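Local coordinates for protein type III effector NopAA (Sinorhizobium fredii USDA 257, PDB 6SDU) that hydrolyses xyloglucan as a type III effector secreted by a symbiotic soil bacterium, using a catalytic domain of glycoside hydrolase family 12, at residues A160-F165 / I176-T181; V151-V157 / W197-Y203; G102-Y108 / M120-T126; V76-I80 / W232-S236. All coordinates share one frame; numbering follows the deposited sequence.

Contact 1: residues A160-F165 / I176-T181; sequences ATWNVF and ISLLRT
Ile-176 meets Val-164 through methyl groups, CG2 of the isoleucine lying 3.9 Å from CG1 of the valine, where strands 160-168 and 174-180 run antiparallel as a hairpin. At Ser-177 the main chain takes over: its N and O both hydrogen-bond to Phe-165, and the same O sits in the plane of the Phe-165 ring, at its edge. Leu-178 turns to the other side of the sheet. Its CG packs beside Val-164 CG2, the two side chains pointing the same way, while CD2 reaches over the Trp-162 indole, 4.0 Å from the centroid of the five-membered ring. Leu-179 exchanges two nearly straight backbone bonds with Asn-163 and crosses the Phe-165 side chain at about a right angle, Leu-179 CD2 to Phe-165 CE1 3.9 Å. Arg-180 covers the opposite indole face, with CG only 3.2 Å from Trp-162 CZ3. A bend at chi3 (79°) then carries the guanidinium off the ring, its plane turned 74° from the indole, to lie face-on against Ala-160 CB; its NE bonds to Ser-182 O. Thr-181 closes the run, its N donating to Thr-161 O (3.0 Å) and OG1 adding a weak bond to that oxygen. The backbone bonds thus fix the register, while the indole's rotation is set by a leucine methyl and an arginine stem on its two faces and by the NE1 bond to Val-157 O.

Contact 2: residues V151-V157 / W197-Y203; sequences VYSNVNV and WIKSKGY
Trp-197 points the rim of its indole at the flat of the Tyr-152 ring, a T-shaped pair with centroids 5.3 Å apart and planes at 80°. The touching atom is Trp-197 CH2, which stands over the tyrosine face near its rim, 3.8 Å from Tyr-152 CD2. With CG anti to the backbone N (chi1 -179°), the tryptophan extends from helix 191-200 toward the strands, and both sides of its ring plane acquire neighbours. On one side Val-155, pointing the opposite way, sets CG1 above the rim of the ring, 3.6 Å from Trp-197 CZ2. On the other lies CE of Lys-201, from the indole's own segment. Nearer the root of the side chain, Val-157 crosses at about a right angle and sets CG2 3.7 Å from Trp-197 CB.

Tyr-152 is gripped at its far end as well. The Tyr-203 hydroxyl approaches the Tyr-152 ring at its edge, Tyr-203 OH to Tyr-152 CE2 3.6 Å, and the Lys-201 chain crosses the phenol end at a slant, its CD 3.6 Å from Tyr-152 OH. These contacts are of van der Waals type, in a surface setting.

The chain changes direction on both sides of the contact. Segment 151-157 turns a corner at Asn-154, with a classic bulge at Val-151 and Tyr-152 and a G1 bulge at Asn-154 and Val-155, while the helix ends in a Schellman motif at Gly-202, where phi is positive. The whole belongs to the family 12 beta-sandwich, where a single helix packs over the outer strands of the larger sheet, on the face that carries Val-164 and Leu-178.

Contact 3: residues G102-Y108 / M120-T126; sequences GAWDVAY and MLWTNYT
Trp-122 and Asp-105 lie flat against one another, carboxylate and indole planes only 6° apart, with Asp-105 OD1 3.6 Å above the indole plane, over the ring centre. Asp-105 CB joins in as a CH-pi contact, 3.7 Å from the centroid of the six-membered ring. The aspartate gets there because its CG is tucked between the backbone N and the carbonyl carbon (chi1 57°), which folds the acid over the indole. Ala-107 CB adds a small contact at Trp-122 CD1, 3.6 Å away, and also touches Met-120 CE.

On the other side of the sheet Tyr-108 and Leu-121 meet through their CB atoms. Farther along, Thr-126 CG2 stands over the five-membered ring of Trp-104, 3.6 Å from its centroid, while Thr-126 OG1 accepts the Trp-104 N-H (3.1 Å) and also bonds to Asn-134.

What sets these side chains is the antiparallel backbone, in which Val-106 N binds Asn-124 O at 2.7 Å and Val-106 O receives Thr-123 N. Thr-123 is thereby an extra residue, a beta bulge that shifts the register. The main chain of Asp-105 is bonded on its other edge to Glu-217 of strand 208-218, and Met-120 SD lies in the Trp-122 plane at its edge. Met-120 and Trp-122 both touch the bound beta-D-glucopyranose, and Glu-217 lines the same pocket: this is the sugar-binding cleft on the concave face of the larger sheet of a family 12 beta-sandwich.

Contact 4: residues V76-I80 / W232-S236; sequences VAFNI and WSVTS
Val-76 drives CG1 onto the face of the Trp-232 indole, 3.5 Å from CE3 and 3.8 Å from the centroid of the six-membered ring. CG2 lies on the same side, just outside the rim beside CE3 and CZ3. The indole, thrown forward with CG anti to the backbone N (chi1 -165°), is the large bump of strand 225-236, and its CH2 edge points at Phe-78 CB, 4.2 Å away.

One step along, the roles reverse. Phe-78 is now the broad surface and Val-234 the knob: CB of the valine stands 4.2 Å from the ring centroid, Val-234 CG1 presses on Phe-78 CD1 at 3.7 Å, and CG2 nestles against Phe-78 CB. Ile-80 closes the far end. Its CD1 lies in the plane of the Phe-78 ring, at the edge, and also comes within 3.9 Å of Ser-236 OG.

The two strands run almost in the same direction, 6° apart, with axes 8.6 Å from each other: they belong to different sheets, and alternate residues face each other in pairs across the gap. Strand 72-83 is bonded to 34-40 and 208-218 in the larger sheet, strand 225-236 lies between 57-62 and 90-97 in the smaller, and Trp-232 also meets the rings of Tyr-214 and Tyr-108 in the layer where the two sheets face each other.

In the fold
Contacts 1 and 3 are buried hairpins of the larger sheet, joined edge to edge because strands 174-180 and 117-125 are neighbours; Leu-178 N bonds to Met-120 O and Arg-180 O to Tyr-125 OH. Their chemistry is backbone hydrogen bonding with rings laid on either side, and contact 3 also contributes two residues of the sugar pocket. Contact 2 lies outermost: strand 155-157 edges the same sheet beside 160-168, and the helix meets it at the surface through aromatic and aliphatic contacts alone. Contact 4, partly buried and about 20 Å from contact 1 between centres, instead links the two sheets by apolar side-chain contacts, and touches contact 3.

Contact 1: residues A160-F165 / I176-T181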
# COMPACT_ATOMS: atom_id res chain seq x y z
N ALA A 160 10.42 7.19 10.01
CA ALA A 160 11.25 6.19 9.33
C ALA A 160 12.06 6.87 8.25
O ALA A 160 11.89 8.05 7.96
CB ALA A 160 10.40 5.05 8.75
N THR A 161 12.99 6.10 7.67
CA THR A 161 13.80 6.56 6.54
C THR A 161 13.31 5.88 5.27
O THR A 161 13.06 4.67 5.27
CB THR A 161 15.28 6.28 6.78
OG1 THR A 161 15.70 6.96 7.97
CG2 THR A 161 16.11 6.76 5.59
N TRP A 162 13.18 6.65 4.20
CA TRP A 162 12.57 6.16 2.98
C TRP A 162 13.37 6.61 1.77
O TRP A 162 14.11 7.59 1.83
CB TRP A 162 11.13 6.67 2.81
CG TRP A 162 10.23 6.61 4.01
CD1 TRP A 162 10.15 7.53 5.00
CD2 TRP A 162 9.22 5.63 4.29
NE1 TRP A 162 9.18 7.17 5.91
CE2 TRP A 162 8.60 6.00 5.50
CE3 TRP A 162 8.81 4.45 3.66
CZ2 TRP A 162 7.57 5.25 6.07
CZ3 TRP A 162 7.78 3.71 4.24
CH2 TRP A 162 7.19 4.11 5.43
N ASN A 163 13.18 5.88 0.67
CA ASN A 163 13.57 6.30 -0.67
C ASN A 163 12.29 6.67 -1.42
O ASN A 163 11.29 5.95 -1.33
CB ASN A 163 14.32 5.20 -1.41
CG ASN A 163 15.75 5.05 -0.94
OD1 ASN A 163 16.33 6.00 -0.40
ND2 ASN A 163 16.34 3.86 -1.15
N VAL A 164 12.31 7.82 -2.11
CA VAL A 164 11.13 8.41 -2.74
C VAL A 164 11.22 8.26 -4.25
O VAL A 164 12.25 8.56 -4.86
CB VAL A 164 10.97 9.88 -2.33
CG1 VAL A 164 9.68 10.48 -2.92
CG2 VAL A 164 10.95 9.96 -0.82
N PHE A 165 10.10 7.83 -4.86
CA PHE A 165 10.01 7.61 -6.29
C PHE A 165 8.82 8.37 -6.85
O PHE A 165 7.82 8.59 -6.16
CB PHE A 165 9.87 6.13 -6.60
CG PHE A 165 11.02 5.32 -6.16
CD1 PHE A 165 11.12 4.89 -4.84
CD2 PHE A 165 12.03 4.97 -7.06
CE1 PHE A 165 12.21 4.14 -4.42
CE2 PHE A 165 13.12 4.22 -6.66
CZ PHE A 165 13.21 3.79 -5.34
N ILE A 176 3.40 9.03 -5.94
CA ILE A 176 4.60 9.23 -5.14
C ILE A 176 4.72 8.01 -4.23
O ILE A 176 3.80 7.73 -3.44
CB ILE A 176 4.53 10.53 -4.31
CG1 ILE A 176 4.19 11.74 -5.18
CG2 ILE A 176 5.85 10.79 -3.60
CD1 ILE A 176 5.31 12.14 -6.11
N SER A 177 5.83 7.28 -4.33
CA SER A 177 6.04 6.04 -3.57
C SER A 177 7.24 6.17 -2.64
O SER A 177 8.32 6.57 -3.08
CB SER A 177 6.26 4.85 -4.50
OG SER A 177 5.21 4.75 -5.43
N LEU A 178 7.06 5.81 -1.38
CA LEU A 178 8.14 5.78 -0.41
C LEU A 178 8.42 4.33 -0.04
O LEU A 178 7.52 3.63 0.42
CB LEU A 178 7.80 6.60 0.84
CG LEU A 178 7.93 8.12 0.66
CD1 LEU A 178 6.86 8.67 -0.24
CD2 LEU A 178 7.91 8.82 2.03
N LEU A 179 9.65 3.88 -0.25
CA LEU A 179 10.08 2.52 0.07
C LEU A 179 10.94 2.62 1.32
O LEU A 179 11.93 3.35 1.33
CB LEU A 179 10.87 1.89 -1.08
CG LEU A 179 10.10 1.16 -2.18
CD1 LEU A 179 9.09 2.06 -2.85
CD2 LEU A 179 11.08 0.57 -3.22
N ARG A 180 10.55 1.91 2.38
CA ARG A 180 11.33 1.96 3.61
C ARG A 180 12.72 1.40 3.36
O ARG A 180 12.87 0.29 2.83
CB ARG A 180 10.64 1.17 4.72
CG ARG A 180 10.07 2.05 5.81
CD ARG A 180 9.62 1.25 6.98
NE ARG A 180 10.76 0.88 7.79
CZ ARG A 180 10.81 1.04 9.10
NH1 ARG A 180 9.79 1.57 9.75
NH2 ARG A 180 11.89 0.66 9.75
N THR A 181 13.75 2.16 3.76
CA THR A 181 15.13 1.71 3.56
C THR A 181 15.43 0.49 4.41
O THR A 181 16.34 -0.27 4.07
CB THR A 181 16.12 2.84 3.87
OG1 THR A 181 15.97 3.28 5.23
CG2 THR A 181 15.89 3.99 2.90

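Contact 2: residues V151-V157 / W197-Y203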
# COMPACT_ATOMS: atom_id res chain seq x y z
N VAL A 151 13.89 9.80 -6.77
CA VAL A 151 13.99 11.25 -6.87
C VAL A 151 14.60 11.86 -5.60
O VAL A 151 15.19 12.94 -5.66
CB VAL A 151 12.63 11.87 -7.20
CG1 VAL A 151 12.16 11.37 -8.57
CG2 VAL A 151 11.60 11.54 -6.14
N TYR A 152 14.44 11.20 -4.45
CA TYR A 152 15.08 11.58 -3.19
C TYR A 152 15.50 10.31 -2.48
O TYR A 152 14.78 9.31 -2.54
CB TYR A 152 14.16 12.40 -2.27
CG TYR A 152 13.61 13.68 -2.85
CD1 TYR A 152 14.29 14.89 -2.71
CD2 TYR A 152 12.39 13.69 -3.54
CE1 TYR A 152 13.78 16.07 -3.24
CE2 TYR A 152 11.88 14.86 -4.08
CZ TYR A 152 12.58 16.05 -3.92
OH TYR A 152 12.08 17.23 -4.45
N SER A 153 16.65 10.35 -1.82
CA SER A 153 17.21 9.20 -1.13
C SER A 153 17.35 9.48 0.37
O SER A 153 17.60 10.62 0.78
CB SER A 153 18.57 8.82 -1.70
OG SER A 153 18.44 8.14 -2.94
N ASN A 154 17.15 8.42 1.16
CA ASN A 154 17.33 8.41 2.62
C ASN A 154 16.61 9.56 3.31
O ASN A 154 17.13 10.22 4.21
CB ASN A 154 18.82 8.39 2.98
CG ASN A 154 19.54 7.22 2.35
OD1 ASN A 154 19.19 6.06 2.60
ND2 ASN A 154 20.52 7.51 1.51
N VAL A 155 15.36 9.75 2.93
CA VAL A 155 14.55 10.81 3.53
C VAL A 155 14.02 10.30 4.86
O VAL A 155 13.41 9.23 4.93
CB VAL A 155 13.41 11.21 2.58
CG1 VAL A 155 12.54 12.29 3.23
CG2 VAL A 155 13.98 11.67 1.26
N ASN A 156 14.26 11.06 5.92
CA ASN A 156 13.76 10.71 7.24
C ASN A 156 12.52 11.55 7.50
O ASN A 156 12.62 12.76 7.69
CB ASN A 156 14.80 10.91 8.33
CG ASN A 156 14.41 10.23 9.62
OD1 ASN A 156 13.49 10.66 10.31
ND2 ASN A 156 15.09 9.14 9.94
N VAL A 157 11.34 10.91 7.44
CA VAL A 157 10.07 11.58 7.66
C VAL A 157 9.09 10.58 8.26
O VAL A 157 9.21 9.36 8.07
CB VAL A 157 9.50 12.17 6.34
CG1 VAL A 157 9.00 11.06 5.43
CG2 VAL A 157 8.41 13.17 6.63
N TRP A 197 5.50 16.77 4.18
CA TRP A 197 6.79 16.80 3.50
C TRP A 197 6.64 16.75 1.98
O TRP A 197 7.36 17.45 1.26
CB TRP A 197 7.66 15.64 3.99
CG TRP A 197 9.04 15.60 3.36
CD1 TRP A 197 10.19 16.15 3.85
CD2 TRP A 197 9.39 14.97 2.12
NE1 TRP A 197 11.25 15.90 2.99
CE2 TRP A 197 10.78 15.17 1.93
CE3 TRP A 197 8.68 14.24 1.16
CZ2 TRP A 197 11.46 14.67 0.81
CZ3 TRP A 197 9.35 13.75 0.05
CH2 TRP A 197 10.73 13.97 -0.11
N ILE A 198 5.69 15.95 1.48
CA ILE A 198 5.47 15.87 0.04
C ILE A 198 4.93 17.19 -0.49
O ILE A 198 5.28 17.62 -1.60
CB ILE A 198 4.54 14.70 -0.31
CG1 ILE A 198 5.13 13.37 0.16
CG2 ILE A 198 4.30 14.65 -1.81
CD1 ILE A 198 4.18 12.18 0.01
N LYS A 199 4.05 17.84 0.28
CA LYS A 199 3.58 19.17 -0.10
C LYS A 199 4.73 20.17 -0.16
O LYS A 199 4.81 20.97 -1.10
CB LYS A 199 2.51 19.64 0.90
CG LYS A 199 1.86 20.97 0.59
CD LYS A 199 0.92 21.38 1.72
CE LYS A 199 0.30 22.77 1.47
NZ LYS A 199 -0.62 23.20 2.57
N SER A 200 5.67 20.09 0.80
CA SER A 200 6.82 21.00 0.85
C SER A 200 7.75 20.86 -0.35
O SER A 200 8.51 21.79 -0.64
CB SER A 200 7.61 20.79 2.16
OG SER A 200 8.60 19.78 2.05
N LYS A 201 7.73 19.72 -1.04
CA LYS A 201 8.48 19.59 -2.28
C LYS A 201 7.65 19.99 -3.49
O LYS A 201 8.14 19.89 -4.62
CB LYS A 201 8.97 18.16 -2.45
CG LYS A 201 9.79 17.69 -1.29
CD LYS A 201 11.09 18.44 -1.18
CE LYS A 201 11.82 18.03 0.08
NZ LYS A 201 13.17 18.63 0.16
N GLY A 202 6.42 20.45 -3.27
CA GLY A 202 5.59 21.01 -4.31
C GLY A 202 4.81 20.04 -5.18
O GLY A 202 4.32 20.46 -6.23
N TYR A 203 4.65 18.78 -4.76
CA TYR A 203 3.87 17.83 -5.55
C TYR A 203 2.38 18.15 -5.54
O TYR A 203 1.69 17.88 -6.52
CB TYR A 203 4.11 16.40 -5.07
CG TYR A 203 5.48 15.94 -5.47
CD1 TYR A 203 5.76 15.59 -6.78
CD2 TYR A 203 6.51 15.91 -4.53
CE1 TYR A 203 7.04 15.18 -7.16
CE2 TYR A 203 7.79 15.51 -4.89
CZ TYR A 203 8.05 15.14 -6.20
OH TYR A 203 9.32 14.75 -6.55

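Contact 3: residues G102-Y108 / M120-T126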
# COMPACT_ATOMS: atom_id res chain seq x y z
N GLY A 102 8.18 -15.07 -3.68
CA GLY A 102 7.19 -14.48 -4.56
C GLY A 102 7.60 -13.09 -5.02
O GLY A 102 8.77 -12.69 -4.94
N ALA A 103 6.62 -12.38 -5.57
CA ALA A 103 6.82 -11.00 -6.03
C ALA A 103 5.66 -10.15 -5.51
O ALA A 103 4.52 -10.30 -5.97
CB ALA A 103 6.93 -10.94 -7.54
N TRP A 104 5.92 -9.31 -4.50
CA TRP A 104 4.85 -8.53 -3.87
C TRP A 104 5.44 -7.38 -3.07
O TRP A 104 6.65 -7.29 -2.81
CB TRP A 104 3.98 -9.43 -2.97
CG TRP A 104 4.78 -10.34 -2.07
CD1 TRP A 104 5.08 -11.65 -2.32
CD2 TRP A 104 5.39 -10.03 -0.81
NE1 TRP A 104 5.84 -12.16 -1.29
CE2 TRP A 104 6.04 -11.19 -0.35
CE3 TRP A 104 5.46 -8.87 -0.02
CZ2 TRP A 104 6.74 -11.23 0.87
CZ3 TRP A 104 6.14 -8.91 1.18
CH2 TRP A 104 6.78 -10.07 1.61
N ASP A 105 4.56 -6.46 -2.69
CA ASP A 105 4.92 -5.37 -1.81
C ASP A 105 3.73 -5.10 -0.91
O ASP A 105 2.60 -5.05 -1.38
CB ASP A 105 5.36 -4.14 -2.60
CG ASP A 105 4.29 -3.65 -3.57
OD1 ASP A 105 3.47 -2.77 -3.17
OD2 ASP A 105 4.30 -4.10 -4.74
N VAL A 106 3.98 -5.06 0.39
CA VAL A 106 2.97 -4.68 1.37
C VAL A 106 3.04 -3.16 1.46
O VAL A 106 4.11 -2.61 1.73
CB VAL A 106 3.26 -5.35 2.74
CG1 VAL A 106 2.23 -4.93 3.76
CG2 VAL A 106 3.25 -6.87 2.58
N ALA A 107 1.93 -2.47 1.21
CA ALA A 107 2.03 -1.01 1.14
C ALA A 107 0.79 -0.30 1.65
O ALA A 107 -0.34 -0.79 1.50
CB ALA A 107 2.27 -0.55 -0.31
N TYR A 108 1.01 0.91 2.20
CA TYR A 108 -0.05 1.89 2.41
C TYR A 108 -0.38 2.49 1.05
O TYR A 108 0.51 2.70 0.22
CB TYR A 108 0.42 3.03 3.34
CG TYR A 108 0.28 2.69 4.79
CD1 TYR A 108 -0.94 2.84 5.44
CD2 TYR A 108 1.35 2.18 5.50
CE1 TYR A 108 -1.08 2.50 6.77
CE2 TYR A 108 1.22 1.85 6.84
CZ TYR A 108 -0.00 2.00 7.46
OH TYR A 108 -0.15 1.66 8.79
N MET A 120 2.10 6.11 -1.84
CA MET A 120 2.34 4.73 -1.41
C MET A 120 3.48 4.69 -0.40
O MET A 120 4.48 5.40 -0.56
CB MET A 120 2.70 3.82 -2.59
CG MET A 120 1.70 3.77 -3.76
SD MET A 120 1.92 2.25 -4.73
CE MET A 120 1.13 1.09 -3.62
N LEU A 121 3.32 3.89 0.63
CA LEU A 121 4.38 3.64 1.61
C LEU A 121 4.58 2.14 1.67
O LEU A 121 3.70 1.42 2.16
CB LEU A 121 4.03 4.21 2.99
CG LEU A 121 3.33 5.58 3.06
CD1 LEU A 121 2.88 5.89 4.50
CD2 LEU A 121 4.24 6.68 2.52
N TRP A 122 5.70 1.65 1.13
CA TRP A 122 6.03 0.22 1.11
C TRP A 122 6.75 -0.16 2.41
O TRP A 122 7.88 0.26 2.65
CB TRP A 122 6.92 -0.10 -0.10
CG TRP A 122 6.28 0.07 -1.48
CD1 TRP A 122 5.22 0.88 -1.82
CD2 TRP A 122 6.69 -0.58 -2.70
NE1 TRP A 122 4.94 0.76 -3.17
CE2 TRP A 122 5.83 -0.13 -3.73
CE3 TRP A 122 7.69 -1.52 -3.01
CZ2 TRP A 122 5.94 -0.57 -5.06
CZ3 TRP A 122 7.80 -1.97 -4.34
CH2 TRP A 122 6.92 -1.50 -5.34
N THR A 123 6.11 -0.99 3.24
CA THR A 123 6.74 -1.39 4.50
C THR A 123 7.60 -2.65 4.36
O THR A 123 8.65 -2.73 4.99
CB THR A 123 5.68 -1.63 5.58
OG1 THR A 123 4.81 -2.71 5.19
CG2 THR A 123 4.89 -0.35 5.83
N ASN A 124 7.16 -3.66 3.61
CA ASN A 124 7.93 -4.88 3.39
C ASN A 124 7.63 -5.33 1.97
O ASN A 124 6.49 -5.19 1.50
CB ASN A 124 7.60 -5.99 4.41
CG ASN A 124 8.69 -7.08 4.49
OD1 ASN A 124 9.70 -7.06 3.77
ND2 ASN A 124 8.47 -8.05 5.36
N TYR A 125 8.66 -5.77 1.25
CA TYR A 125 8.49 -6.06 -0.17
C TYR A 125 9.59 -7.03 -0.59
O TYR A 125 10.54 -7.28 0.16
CB TYR A 125 8.49 -4.77 -1.00
CG TYR A 125 9.54 -3.73 -0.59
CD1 TYR A 125 9.36 -2.90 0.54
CD2 TYR A 125 10.69 -3.55 -1.34
CE1 TYR A 125 10.31 -1.97 0.91
CE2 TYR A 125 11.65 -2.61 -0.98
CZ TYR A 125 11.46 -1.83 0.14
OH TYR A 125 12.42 -0.91 0.47
N THR A 126 9.44 -7.61 -1.77
CA THR A 126 10.42 -8.57 -2.25
C THR A 126 11.53 -7.95 -3.09
O THR A 126 12.43 -8.68 -3.48
CB THR A 126 9.76 -9.66 -3.11
OG1 THR A 126 9.04 -9.04 -4.18
CG2 THR A 126 8.83 -10.47 -2.28

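Contact 4: residues V76-I80 / W232-S236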
# COMPACT_ATOMS: atom_id res chain seq x y z
N VAL A 76 -7.52 -3.26 3.15
CA VAL A 76 -8.43 -2.62 4.09
C VAL A 76 -8.36 -1.12 3.79
O VAL A 76 -7.32 -0.63 3.35
CB VAL A 76 -8.02 -2.96 5.53
CG1 VAL A 76 -6.57 -2.51 5.79
CG2 VAL A 76 -8.98 -2.36 6.58
N ALA A 77 -9.48 -0.42 3.94
CA ALA A 77 -9.53 1.01 3.63
C ALA A 77 -10.27 1.78 4.72
O ALA A 77 -11.23 1.28 5.30
CB ALA A 77 -10.20 1.28 2.26
N PHE A 78 -9.84 3.02 4.95
CA PHE A 78 -10.42 3.92 5.95
C PHE A 78 -10.56 5.33 5.36
O PHE A 78 -9.57 5.94 4.95
CB PHE A 78 -9.53 3.94 7.21
CG PHE A 78 -10.15 4.66 8.40
CD1 PHE A 78 -9.93 6.02 8.62
CD2 PHE A 78 -10.93 3.97 9.33
CE1 PHE A 78 -10.47 6.67 9.73
CE2 PHE A 78 -11.48 4.61 10.44
CZ PHE A 78 -11.25 5.97 10.64
N ASN A 79 -11.77 5.86 5.39
CA ASN A 79 -12.05 7.18 4.82
C ASN A 79 -11.71 8.32 5.78
O ASN A 79 -12.00 8.24 6.98
CB ASN A 79 -13.51 7.27 4.41
CG ASN A 79 -13.68 7.85 3.04
OD1 ASN A 79 -13.49 9.06 2.85
ND2 ASN A 79 -14.06 7.01 2.07
N ILE A 80 -11.08 9.37 5.24
CA ILE A 80 -10.75 10.59 6.00
C ILE A 80 -11.66 11.75 5.60
O ILE A 80 -12.46 12.23 6.41
CB ILE A 80 -9.26 10.97 5.82
CG1 ILE A 80 -8.34 9.76 6.08
CG2 ILE A 80 -8.88 12.15 6.74
CD1 ILE A 80 -8.41 9.23 7.48
N TRP A 232 -4.30 -3.56 12.38
CA TRP A 232 -4.27 -2.38 11.53
C TRP A 232 -5.30 -1.40 12.06
O TRP A 232 -6.48 -1.75 12.18
CB TRP A 232 -4.56 -2.71 10.05
CG TRP A 232 -4.18 -1.55 9.16
CD1 TRP A 232 -2.90 -1.19 8.80
CD2 TRP A 232 -5.05 -0.55 8.57
NE1 TRP A 232 -2.93 -0.06 8.02
CE2 TRP A 232 -4.22 0.35 7.86
CE3 TRP A 232 -6.43 -0.35 8.55
CZ2 TRP A 232 -4.74 1.42 7.13
CZ3 TRP A 232 -6.94 0.72 7.83
CH2 TRP A 232 -6.10 1.58 7.12
N SER A 233 -4.87 -0.18 12.37
CA SER A 233 -5.75 0.85 12.90
C SER A 233 -5.34 2.19 12.32
O SER A 233 -4.18 2.39 11.95
CB SER A 233 -5.71 0.90 14.44
OG SER A 233 -4.38 1.09 14.90
N VAL A 234 -6.29 3.12 12.24
CA VAL A 234 -6.03 4.49 11.80
C VAL A 234 -6.54 5.43 12.88
O VAL A 234 -7.62 5.21 13.44
CB VAL A 234 -6.69 4.82 10.45
CG1 VAL A 234 -6.55 6.34 10.11
CG2 VAL A 234 -6.08 3.97 9.35
N THR A 235 -5.73 6.43 13.22
CA THR A 235 -6.09 7.48 14.17
C THR A 235 -6.20 8.78 13.40
O THR A 235 -5.19 9.31 12.91
CB THR A 235 -5.06 7.58 15.30
OG1 THR A 235 -5.01 6.34 16.02
CG2 THR A 235 -5.42 8.73 16.24
N SER A 236 -7.42 9.28 13.24
CA SER A 236 -7.67 10.53 12.53
C SER A 236 -8.29 11.54 13.49
O SER A 236 -9.37 11.30 14.04
CB SER A 236 -8.58 10.32 11.33
OG SER A 236 -8.74 11.53 10.61